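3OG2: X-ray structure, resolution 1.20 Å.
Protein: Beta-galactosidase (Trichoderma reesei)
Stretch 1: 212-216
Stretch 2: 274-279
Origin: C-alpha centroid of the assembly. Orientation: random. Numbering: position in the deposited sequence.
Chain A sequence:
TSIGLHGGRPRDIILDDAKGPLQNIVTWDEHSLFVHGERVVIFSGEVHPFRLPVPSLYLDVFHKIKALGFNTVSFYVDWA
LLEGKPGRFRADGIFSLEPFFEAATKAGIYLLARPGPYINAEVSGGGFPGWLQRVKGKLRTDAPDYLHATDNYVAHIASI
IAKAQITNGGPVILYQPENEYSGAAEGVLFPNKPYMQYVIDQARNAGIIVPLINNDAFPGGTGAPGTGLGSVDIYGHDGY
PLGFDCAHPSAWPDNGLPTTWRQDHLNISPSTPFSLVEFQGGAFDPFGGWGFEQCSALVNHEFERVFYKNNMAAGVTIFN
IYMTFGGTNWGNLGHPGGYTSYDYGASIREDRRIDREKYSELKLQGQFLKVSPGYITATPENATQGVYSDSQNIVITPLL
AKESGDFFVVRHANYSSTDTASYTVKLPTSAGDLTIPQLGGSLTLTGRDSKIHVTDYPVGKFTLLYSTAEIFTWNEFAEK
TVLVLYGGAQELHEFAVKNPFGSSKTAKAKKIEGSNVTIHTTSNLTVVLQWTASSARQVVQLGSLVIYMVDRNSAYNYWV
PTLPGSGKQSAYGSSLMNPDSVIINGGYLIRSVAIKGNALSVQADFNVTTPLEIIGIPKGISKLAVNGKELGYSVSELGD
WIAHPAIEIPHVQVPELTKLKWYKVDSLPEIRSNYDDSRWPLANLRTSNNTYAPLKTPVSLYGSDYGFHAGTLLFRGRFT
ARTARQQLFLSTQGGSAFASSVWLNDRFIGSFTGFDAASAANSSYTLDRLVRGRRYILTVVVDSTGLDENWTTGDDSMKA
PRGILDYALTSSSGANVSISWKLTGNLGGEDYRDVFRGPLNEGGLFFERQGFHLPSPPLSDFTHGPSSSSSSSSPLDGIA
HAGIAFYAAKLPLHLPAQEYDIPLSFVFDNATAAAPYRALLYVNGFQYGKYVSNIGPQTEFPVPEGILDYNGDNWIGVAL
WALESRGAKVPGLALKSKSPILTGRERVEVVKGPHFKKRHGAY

Stretch 1 (212-216) LINND
Stretch 2 (274-279) FSLVEF

Side chains can pack two distant segments of a chain together without any pairing of their backbones, and the contact between residues 212-216 and 274-279 of this beta-galactosidase is a compact example. The first stretch is extended but belongs to no regular helix or strand; Ile 213 lies at phi/psi -127/140, Asn 214 at -109/-179 and Asn 215 at -142/71. Ser 275 and Leu 276 in the second stretch are in strand conformation, with phi/psi of -128/122 and -107/97, and the chain then turns a corner at Val 277 (-76/-24) and Glu 278 (-139/119). The register is set by Asn 215 and Val 277, whose CA atoms lie 5.7 Å apart, and the two stretches together bury 224 Å².

The CA-to-CB directions alternate along both segments. The CA-to-CB bonds of Ile 213 and Asn 215 point toward the second stretch, whereas that of Asn 214 points away; in the partner, Ser 275 and Val 277 point toward the first stretch and Leu 276 away. Leu 276, with chi1 in m and chi2 in t, accordingly makes no contact.

Val 277 is the hub. Its chi1 of 172° (t) spreads the two methyl groups over successive residues of the first stretch. Val 277 CG2 packs 3.8 Å from CD1 of Ile 213, an apolar contact, and also lies 3.4 Å from the backbone O of Asn 214. Val 277 CG1 sits 3.7 Å from CB of Asn 215. Asn 214 thus meets the valine through its backbone, while its side chain, at chi1 66° (p), comes no nearer to the second stretch than 6.4 Å, from Asn 214 OD1 to Val 277 CG2.

Ile 213 adopts t for both chi1 (-171°) and chi2 (163°), an extended conformation that carries CD1 of Ile 213 out to Val 277 and to within 4.0 Å of OG of Ser 275. The latter approach is simple packing; the serine, at chi1 -59° (m), hydrogen-bonds just outside the two stretches.

The polar component involves Glu 278, within the corner. Asn 215 has chi1 69° (p) and chi2 -37°, placing Asn 215 ND2 3.0 Å from OE2 of Glu 278. This hydrogen bond, donated by the amide, is weak: its N-H...acceptor angle is 121°, far from linear. The CA-to-CB bond of Glu 278 points sideways, but chi1 -58° (m), chi2 171° (t) and chi3 18° bring the carboxylate nearer to the asparagine. Both polar groups also hydrogen-bond elsewhere in the structure, so neither relies on this weak bond alone.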

# COMPACT_ATOMS: atom_id res chain seq x y z
N LEU A 212 22.08 -5.94 3.88
CA LEU A 212 20.92 -6.83 3.69
C LEU A 212 20.14 -6.91 5.00
O LEU A 212 20.73 -7.14 6.06
CB LEU A 212 21.36 -8.26 3.31
CG LEU A 212 22.19 -8.34 2.04
CD1 LEU A 212 22.68 -9.78 1.86
CD2 LEU A 212 21.38 -7.81 0.87
N ILE A 213 18.84 -6.74 4.90
CA ILE A 213 17.94 -6.80 6.06
C ILE A 213 16.86 -7.78 5.74
O ILE A 213 16.37 -7.86 4.60
CB ILE A 213 17.38 -5.40 6.33
CG1 ILE A 213 16.60 -5.33 7.66
CG2 ILE A 213 16.53 -4.85 5.18
CD1 ILE A 213 16.37 -3.89 8.16
N ASN A 214 16.48 -8.59 6.73
CA ASN A 214 15.38 -9.53 6.48
C ASN A 214 14.13 -9.10 7.25
O ASN A 214 14.09 -8.09 7.91
CB ASN A 214 15.78 -11.00 6.81
CG ASN A 214 16.02 -11.23 8.28
OD1 ASN A 214 16.22 -10.33 9.11
ND2 ASN A 214 16.15 -12.49 8.57
N ASN A 215 13.07 -9.92 7.08
CA ASN A 215 11.80 -9.60 7.68
C ASN A 215 11.11 -10.85 8.17
O ASN A 215 10.11 -11.31 7.64
CB ASN A 215 10.89 -8.81 6.70
CG ASN A 215 10.37 -9.56 5.52
OD1 ASN A 215 11.09 -10.41 4.95
ND2 ASN A 215 9.14 -9.29 5.13
N ASP A 216 11.65 -11.41 9.22
CA ASP A 216 11.05 -12.56 9.87
C ASP A 216 9.60 -12.25 10.23
O ASP A 216 9.31 -11.15 10.71
CB ASP A 216 11.90 -12.92 11.07
CG ASP A 216 11.98 -14.39 11.49
OD1 ASP A 216 11.26 -15.23 10.92
OD2 ASP A 216 12.76 -14.65 12.45
N PHE A 274 17.17 -2.26 16.26
CA PHE A 274 15.82 -2.86 16.32
C PHE A 274 14.99 -2.38 15.14
O PHE A 274 14.76 -1.19 14.96
CB PHE A 274 15.17 -2.56 17.66
CG PHE A 274 13.74 -3.11 17.75
CD1 PHE A 274 13.37 -4.33 17.21
CD2 PHE A 274 12.79 -2.30 18.39
CE1 PHE A 274 12.01 -4.74 17.25
CE2 PHE A 274 11.47 -2.72 18.44
CZ PHE A 274 11.09 -3.94 17.88
N SER A 275 14.60 -3.36 14.30
CA SER A 275 13.99 -3.08 13.01
C SER A 275 12.67 -3.81 12.80
O SER A 275 12.63 -5.03 12.88
CB SER A 275 14.95 -3.55 11.92
OG SER A 275 16.22 -2.88 12.01
N LEU A 276 11.62 -3.03 12.56
CA LEU A 276 10.31 -3.55 12.22
C LEU A 276 10.16 -3.27 10.71
O LEU A 276 9.83 -2.16 10.30
CB LEU A 276 9.18 -2.90 13.02
CG LEU A 276 9.23 -3.27 14.50
CD1 LEU A 276 8.21 -2.42 15.28
CD2 LEU A 276 8.96 -4.76 14.70
N VAL A 277 10.46 -4.27 9.92
CA VAL A 277 10.51 -4.08 8.46
C VAL A 277 9.11 -4.02 7.89
O VAL A 277 8.86 -3.43 6.84
CB VAL A 277 11.36 -5.21 7.84
CG1 VAL A 277 11.30 -5.19 6.31
CG2 VAL A 277 12.77 -4.97 8.33
N GLU A 278 8.09 -4.61 8.56
CA GLU A 278 6.69 -4.36 8.23
C GLU A 278 5.94 -4.24 9.55
O GLU A 278 5.94 -5.21 10.34
CB GLU A 278 5.97 -5.47 7.47
CG GLU A 278 6.68 -5.79 6.13
CD GLU A 278 6.06 -7.03 5.55
OE1 GLU A 278 4.93 -7.45 5.92
OE2 GLU A 278 6.69 -7.64 4.66
N PHE A 279 5.34 -3.10 9.79
CA PHE A 279 4.45 -2.96 10.94
C PHE A 279 3.10 -2.49 10.43
O PHE A 279 3.01 -1.61 9.56
CB PHE A 279 5.03 -2.01 11.99
CG PHE A 279 4.17 -2.12 13.26
CD1 PHE A 279 4.35 -3.20 14.15
CD2 PHE A 279 3.18 -1.19 13.51
CE1 PHE A 279 3.52 -3.30 15.26
CE2 PHE A 279 2.37 -1.31 14.63
CZ PHE A 279 2.52 -2.36 15.49